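Local coordinates for protein acetyl-CoA acetyltransferase (Bacillus anthracis, PDB 3SS6) that probably catalyses the reversible, thiolase-type Claisen condensation of two acetyl-CoA molecules to acetoacetyl-CoA and free CoA, at residues Y280-V285 against I385-F390; V305-E310 against K374-L379. One frame throughout, in Å; residues are numbered along the deposited sequence.

Contact 1 of 2, residues Y280-V285 against I385-F390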
loop_
_atom_site.group_PDB
_atom_site.type_symbol
_atom_site.label_atom_id
_atom_site.label_comp_id
_atom_site.label_asym_id
_atom_site.label_seq_id
_atom_site.Cartn_x
_atom_site.Cartn_y
_atom_site.Cartn_z
ATOM N N TYR A 280 41.059 -11.043 -12.625
ATOM C CA TYR A 280 39.828 -11.140 -11.851
ATOM C C TYR A 280 39.223 -12.506 -12.073
ATOM O O TYR A 280 39.499 -13.152 -13.093
ATOM C CB TYR A 280 38.822 -10.029 -12.223
ATOM C CG TYR A 280 38.723 -9.771 -13.712
ATOM C CD1 TYR A 280 37.885 -10.534 -14.520
ATOM C CD2 TYR A 280 39.486 -8.776 -14.314
ATOM C CE1 TYR A 280 37.812 -10.305 -15.881
ATOM C CE2 TYR A 280 39.415 -8.541 -15.671
ATOM C CZ TYR A 280 38.571 -9.309 -16.452
ATOM O OH TYR A 280 38.494 -9.100 -17.812
ATOM N N SER A 281 38.410 -12.960 -11.122
ATOM C CA SER A 281 37.850 -14.298 -11.205
ATOM C C SER A 281 36.490 -14.393 -10.517
ATOM O O SER A 281 36.179 -13.612 -9.615
ATOM C CB SER A 281 38.816 -15.298 -10.579
ATOM O OG SER A 281 39.105 -14.909 -9.252
ATOM N N VAL A 282 35.696 -15.364 -10.956
ATOM C CA VAL A 282 34.343 -15.578 -10.436
ATOM C C VAL A 282 34.138 -17.077 -10.222
ATOM O O VAL A 282 34.454 -17.882 -11.102
ATOM C CB VAL A 282 33.281 -15.070 -11.443
ATOM C CG1 VAL A 282 31.876 -15.371 -10.946
ATOM C CG2 VAL A 282 33.449 -13.574 -11.692
ATOM N N ALA A 283 33.608 -17.457 -9.063
ATOM C CA ALA A 283 33.373 -18.877 -8.781
ATOM C C ALA A 283 31.989 -19.088 -8.173
ATOM O O ALA A 283 31.548 -18.307 -7.334
ATOM C CB ALA A 283 34.460 -19.417 -7.841
ATOM N N GLY A 284 31.294 -20.127 -8.618
ATOM C CA GLY A 284 29.990 -20.444 -8.059
ATOM C C GLY A 284 30.027 -21.542 -7.010
ATOM O O GLY A 284 30.684 -22.570 -7.190
ATOM N N VAL A 285 29.287 -21.332 -5.923
ATOM C CA VAL A 285 29.215 -22.300 -4.828
ATOM C C VAL A 285 27.777 -22.528 -4.386
ATOM O O VAL A 285 26.851 -21.918 -4.928
ATOM C CB VAL A 285 30.024 -21.814 -3.601
ATOM C CG1 VAL A 285 31.502 -21.709 -3.944
ATOM C CG2 VAL A 285 29.487 -20.472 -3.095
ATOM N N ILE A 385 28.033 -16.935 -4.907
ATOM C CA ILE A 385 29.115 -16.559 -5.812
ATOM C C ILE A 385 30.262 -15.923 -5.047
ATOM O O ILE A 385 30.054 -15.262 -4.029
ATOM C CB ILE A 385 28.601 -15.633 -6.935
ATOM C CG1 ILE A 385 27.383 -16.268 -7.612
ATOM C CG2 ILE A 385 29.692 -15.354 -7.973
ATOM C CD1 ILE A 385 26.715 -15.372 -8.660
ATOM N N GLY A 386 31.480 -16.172 -5.507
ATOM C CA GLY A 386 32.635 -15.451 -5.005
ATOM C C GLY A 386 33.268 -14.707 -6.164
ATOM O O GLY A 386 33.294 -15.215 -7.280
ATOM N N VAL A 387 33.776 -13.509 -5.907
ATOM C CA VAL A 387 34.442 -12.734 -6.945
ATOM C C VAL A 387 35.737 -12.194 -6.362
ATOM O O VAL A 387 35.776 -11.831 -5.193
ATOM C CB VAL A 387 33.552 -11.575 -7.426
ATOM C CG1 VAL A 387 34.224 -10.816 -8.565
ATOM C CG2 VAL A 387 32.194 -12.117 -7.870
ATOM N N ALA A 388 36.804 -12.186 -7.162
ATOM C CA ALA A 388 38.088 -11.653 -6.706
ATOM C C ALA A 388 38.744 -10.784 -7.772
ATOM O O ALA A 388 38.653 -11.064 -8.975
ATOM C CB ALA A 388 39.028 -12.786 -6.286
ATOM N N LEU A 389 39.412 -9.730 -7.311
ATOM C CA LEU A 389 40.062 -8.765 -8.178
ATOM C C LEU A 389 41.516 -8.632 -7.737
ATOM O O LEU A 389 41.801 -8.506 -6.545
ATOM C CB LEU A 389 39.342 -7.412 -8.059
ATOM C CG LEU A 389 39.874 -6.283 -8.939
ATOM C CD1 LEU A 389 39.752 -6.638 -10.412
ATOM C CD2 LEU A 389 39.116 -4.995 -8.627
ATOM N N PHE A 390 42.434 -8.683 -8.699
ATOM C CA PHE A 390 43.869 -8.707 -8.409
ATOM C C PHE A 390 44.493 -7.450 -8.986
ATOM O O PHE A 390 44.362 -7.187 -10.180
ATOM C CB PHE A 390 44.502 -9.962 -9.015
ATOM C CG PHE A 390 43.940 -11.231 -8.451
ATOM C CD1 PHE A 390 44.621 -11.929 -7.466
ATOM C CD2 PHE A 390 42.699 -11.694 -8.871
ATOM C CE1 PHE A 390 44.081 -13.096 -6.923
ATOM C CE2 PHE A 390 42.147 -12.851 -8.333
ATOM C CZ PHE A 390 42.840 -13.559 -7.365
#
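Four backbone hydrogen bonds hold strands 280-284 and 385-390 edge to edge, running antiparallel with their axes 4.7 Å apart. Ser281 and Ala388 form one hydrogen-bonded pair, each giving its N-H to the other's carbonyl; Ala283 and Gly386 form the next, and here the bond from Gly386 N to Ala283 O is 2.8 Å long and nearly straight (168° at the hydrogen). All four donors lie in the plane of the carbonyl they meet. The carbonyls also receive CA-H...O contacts from the non-hydrogen-bonded positions, as from Tyr280 CA to Ala388 O at 3.1 Å.

Apolar contacts occupy the face bearing Tyr280, Val282, Ile385, Val387 and Leu389. The beta-branched Val282 and Ile385 suit extended backbone and lie side by side, Val282 CG1 meeting Ile385 CG2 at 3.7 Å; both methyls are anti to their own backbone N. Leu389 CD1 reaches Tyr280 CB, while the tyrosine ring leads away to helix 93-107, where its OH bonds to Gln106. Met99 of that helix packs on Val282 and Val387.

On the other face the paired residues are small, with the large Phe390 at the end. Ser281 OG, in the crowded position between N and carbonyl carbon (chi1 56°), touches Ala388 CB at 3.6 Å and meets the edge of the Phe390 ring in its plane, CE2 lying 3.8 Å away. This buried hydroxyl is satisfied by Ala297 O of helix 294-305. A sheet thus covered by a helix on each face belongs to the layered alpha-beta-alpha architecture of the thiolase fold, here in its C-terminal half.

Contact 2 of 2, residues V305-E310 against K374-L379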
loop_
_atom_site.group_PDB
_atom_site.type_symbol
_atom_site.label_atom_id
_atom_site.label_comp_id
_atom_site.label_asym_id
_atom_site.label_seq_id
_atom_site.Cartn_x
_atom_site.Cartn_y
_atom_site.Cartn_z
ATOM N N VAL A 305 46.773 -15.431 -12.477
ATOM C CA VAL A 305 47.764 -14.359 -12.451
ATOM C C VAL A 305 49.138 -14.845 -12.017
ATOM O O VAL A 305 50.100 -14.077 -12.008
ATOM C CB VAL A 305 47.331 -13.182 -11.546
ATOM C CG1 VAL A 305 45.964 -12.670 -11.969
ATOM C CG2 VAL A 305 47.328 -13.596 -10.088
ATOM N N ASP A 306 49.220 -16.121 -11.660
ATOM C CA ASP A 306 50.486 -16.738 -11.303
ATOM C C ASP A 306 51.081 -16.084 -10.057
ATOM O O ASP A 306 52.285 -15.811 -9.994
ATOM C CB ASP A 306 51.464 -16.673 -12.482
ATOM C CG ASP A 306 52.703 -17.520 -12.261
ATOM O OD1 ASP A 306 52.633 -18.489 -11.472
ATOM O OD2 ASP A 306 53.744 -17.216 -12.883
ATOM N N TRP A 307 50.221 -15.821 -9.077
ATOM C CA TRP A 307 50.663 -15.391 -7.757
ATOM C C TRP A 307 50.473 -16.536 -6.781
ATOM O O TRP A 307 49.562 -17.353 -6.935
ATOM C CB TRP A 307 49.819 -14.236 -7.227
ATOM C CG TRP A 307 49.994 -12.909 -7.870
ATOM C CD1 TRP A 307 50.805 -12.589 -8.924
ATOM C CD2 TRP A 307 49.329 -11.697 -7.491
ATOM N NE1 TRP A 307 50.681 -11.249 -9.221
ATOM C CE2 TRP A 307 49.781 -10.682 -8.356
ATOM C CE3 TRP A 307 48.392 -11.373 -6.499
ATOM C CZ2 TRP A 307 49.329 -9.369 -8.264
ATOM C CZ3 TRP A 307 47.938 -10.063 -6.415
ATOM C CH2 TRP A 307 48.404 -9.084 -7.295
ATOM N N SER A 308 51.319 -16.579 -5.760
ATOM C CA SER A 308 51.018 -17.371 -4.586
ATOM C C SER A 308 50.184 -16.466 -3.694
ATOM O O SER A 308 50.235 -15.241 -3.812
ATOM C CB SER A 308 52.293 -17.780 -3.859
ATOM O OG SER A 308 52.890 -16.659 -3.228
ATOM N N LEU A 309 49.406 -17.062 -2.805
ATOM C CA LEU A 309 48.634 -16.273 -1.861
ATOM C C LEU A 309 49.597 -15.407 -1.046
ATOM O O LEU A 309 49.310 -14.246 -0.741
ATOM C CB LEU A 309 47.825 -17.200 -0.959
ATOM C CG LEU A 309 46.956 -16.568 0.119
ATOM C CD1 LEU A 309 45.905 -15.636 -0.486
ATOM C CD2 LEU A 309 46.304 -17.669 0.946
ATOM N N GLU A 310 50.753 -15.981 -0.727
ATOM C CA GLU A 310 51.778 -15.318 0.073
ATOM C C GLU A 310 52.329 -14.054 -0.590
ATOM O O GLU A 310 52.801 -13.143 0.096
ATOM C CB GLU A 310 52.924 -16.294 0.370
ATOM C CG GLU A 310 52.550 -17.445 1.305
ATOM C CD GLU A 310 51.382 -18.288 0.798
ATOM O OE1 GLU A 310 51.401 -18.716 -0.381
ATOM O OE2 GLU A 310 50.439 -18.520 1.588
ATOM N N LYS A 374 51.122 -5.529 -4.209
ATOM C CA LYS A 374 50.115 -6.512 -4.626
ATOM C C LYS A 374 48.897 -6.602 -3.716
ATOM O O LYS A 374 49.028 -6.807 -2.507
ATOM C CB LYS A 374 50.762 -7.897 -4.774
ATOM C CG LYS A 374 51.810 -7.974 -5.879
ATOM C CD LYS A 374 52.277 -9.400 -6.095
ATOM C CE LYS A 374 53.265 -9.490 -7.262
ATOM N NZ LYS A 374 54.534 -8.773 -6.967
ATOM N N GLY A 375 47.713 -6.470 -4.308
ATOM C CA GLY A 375 46.464 -6.475 -3.559
ATOM C C GLY A 375 45.452 -7.460 -4.114
ATOM O O GLY A 375 45.382 -7.683 -5.320
ATOM N N ILE A 376 44.677 -8.061 -3.217
ATOM C CA ILE A 376 43.536 -8.880 -3.615
ATOM C C ILE A 376 42.305 -8.334 -2.923
ATOM O O ILE A 376 42.317 -8.144 -1.705
ATOM C CB ILE A 376 43.713 -10.343 -3.176
ATOM C CG1 ILE A 376 44.965 -10.945 -3.816
ATOM C CG2 ILE A 376 42.482 -11.154 -3.544
ATOM C CD1 ILE A 376 45.291 -12.365 -3.312
ATOM N N ALA A 377 41.245 -8.082 -3.691
ATOM C CA ALA A 377 39.964 -7.710 -3.107
ATOM C C ALA A 377 38.951 -8.784 -3.494
ATOM O O ALA A 377 38.860 -9.172 -4.657
ATOM C CB ALA A 377 39.511 -6.346 -3.602
ATOM N N SER A 378 38.182 -9.263 -2.527
ATOM C CA SER A 378 37.275 -10.368 -2.810
ATOM C C SER A 378 36.088 -10.352 -1.875
ATOM O O SER A 378 36.196 -9.922 -0.731
ATOM C CB SER A 378 38.026 -11.700 -2.667
ATOM O OG SER A 378 37.200 -12.808 -2.997
ATOM N N LEU A 379 34.948 -10.830 -2.358
ATOM C CA LEU A 379 33.782 -10.883 -1.485
ATOM C C LEU A 379 32.789 -11.951 -1.879
ATOM O O LEU A 379 32.748 -12.356 -3.034
ATOM C CB LEU A 379 33.119 -9.503 -1.381
ATOM C CG LEU A 379 32.332 -8.898 -2.539
ATOM C CD1 LEU A 379 31.846 -7.531 -2.088
ATOM C CD2 LEU A 379 33.183 -8.778 -3.795
#
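Beside the outermost strand 314-317 of this thiolase fold's sheet, the loop that follows helix 294-305 folds its tryptophan against the start of strand 374-379. Trp307 points its CB toward the strand, and with CG beside the backbone N (chi1 -71°) the indole extends as a plate beneath the Lys374 side chain. The lysine crosses it obliquely: CB and CG pass over CH2 and CZ2, CD sits 3.6 Å from Trp307 CE2, and CE reaches NE1. The CD methylene stands over the face, 3.8 Å from the centroid of the six-membered ring and 20° off its normal, a CH-pi contact. A long aliphatic chain suits this partly exposed place, since its methylenes pack on the ring while the charge is carried to the end. The chain is anti at chi2 and chi3 and bends only at chi4 (66°); NZ, 5.5 Å from the centroid of the five-membered ring, adds at most a weak cation-pi attraction.

Val305 CG2 lies against the opposite face of the indole, so valine and lysine sandwich it. Its rim meets the strand: Gly375 O lies at the edge in the ring plane, 3.7 Å from Trp307 CZ3. Leu302 of helix 294-305 touches both Trp307 and Leu309, joining the loop to the helix it leaves.

Ile376 turns CG1 beside its backbone N, bringing this branch to the tryptophan rim and its tip to Leu309. The CB of Leu309 points away from the strand, yet its end returns, and CD1 lies 4.4 Å from Ile376 CD1, while Ile376 CG1 stands 4.0 Å from Trp307 CZ3.

Overall arrangement
From the N terminus, strand 275-284 comes first and supplies residues 280-285; the chain then runs through helix 294-305, whose last residue opens segment 305-310, into the loop that follows. Some sixty residues later, past strand 314-317 and helix 352-370, strand 374-381 returns to close contact 2. The next strand, 385-393, closes contact 1, so the smaller loop lies wholly within the larger. Strands 374-381 and 385-393 are neighbours in the sheet and join the contacts directly: Leu389 N lies 2.8 Å from Ala377 O, a probable hydrogen bond, and Phe390 packs on Ile376. Helix 294-305 touches both contacts, tying strands 275-284 and 385-393 to their neighbour 374-381 and the loop beside it.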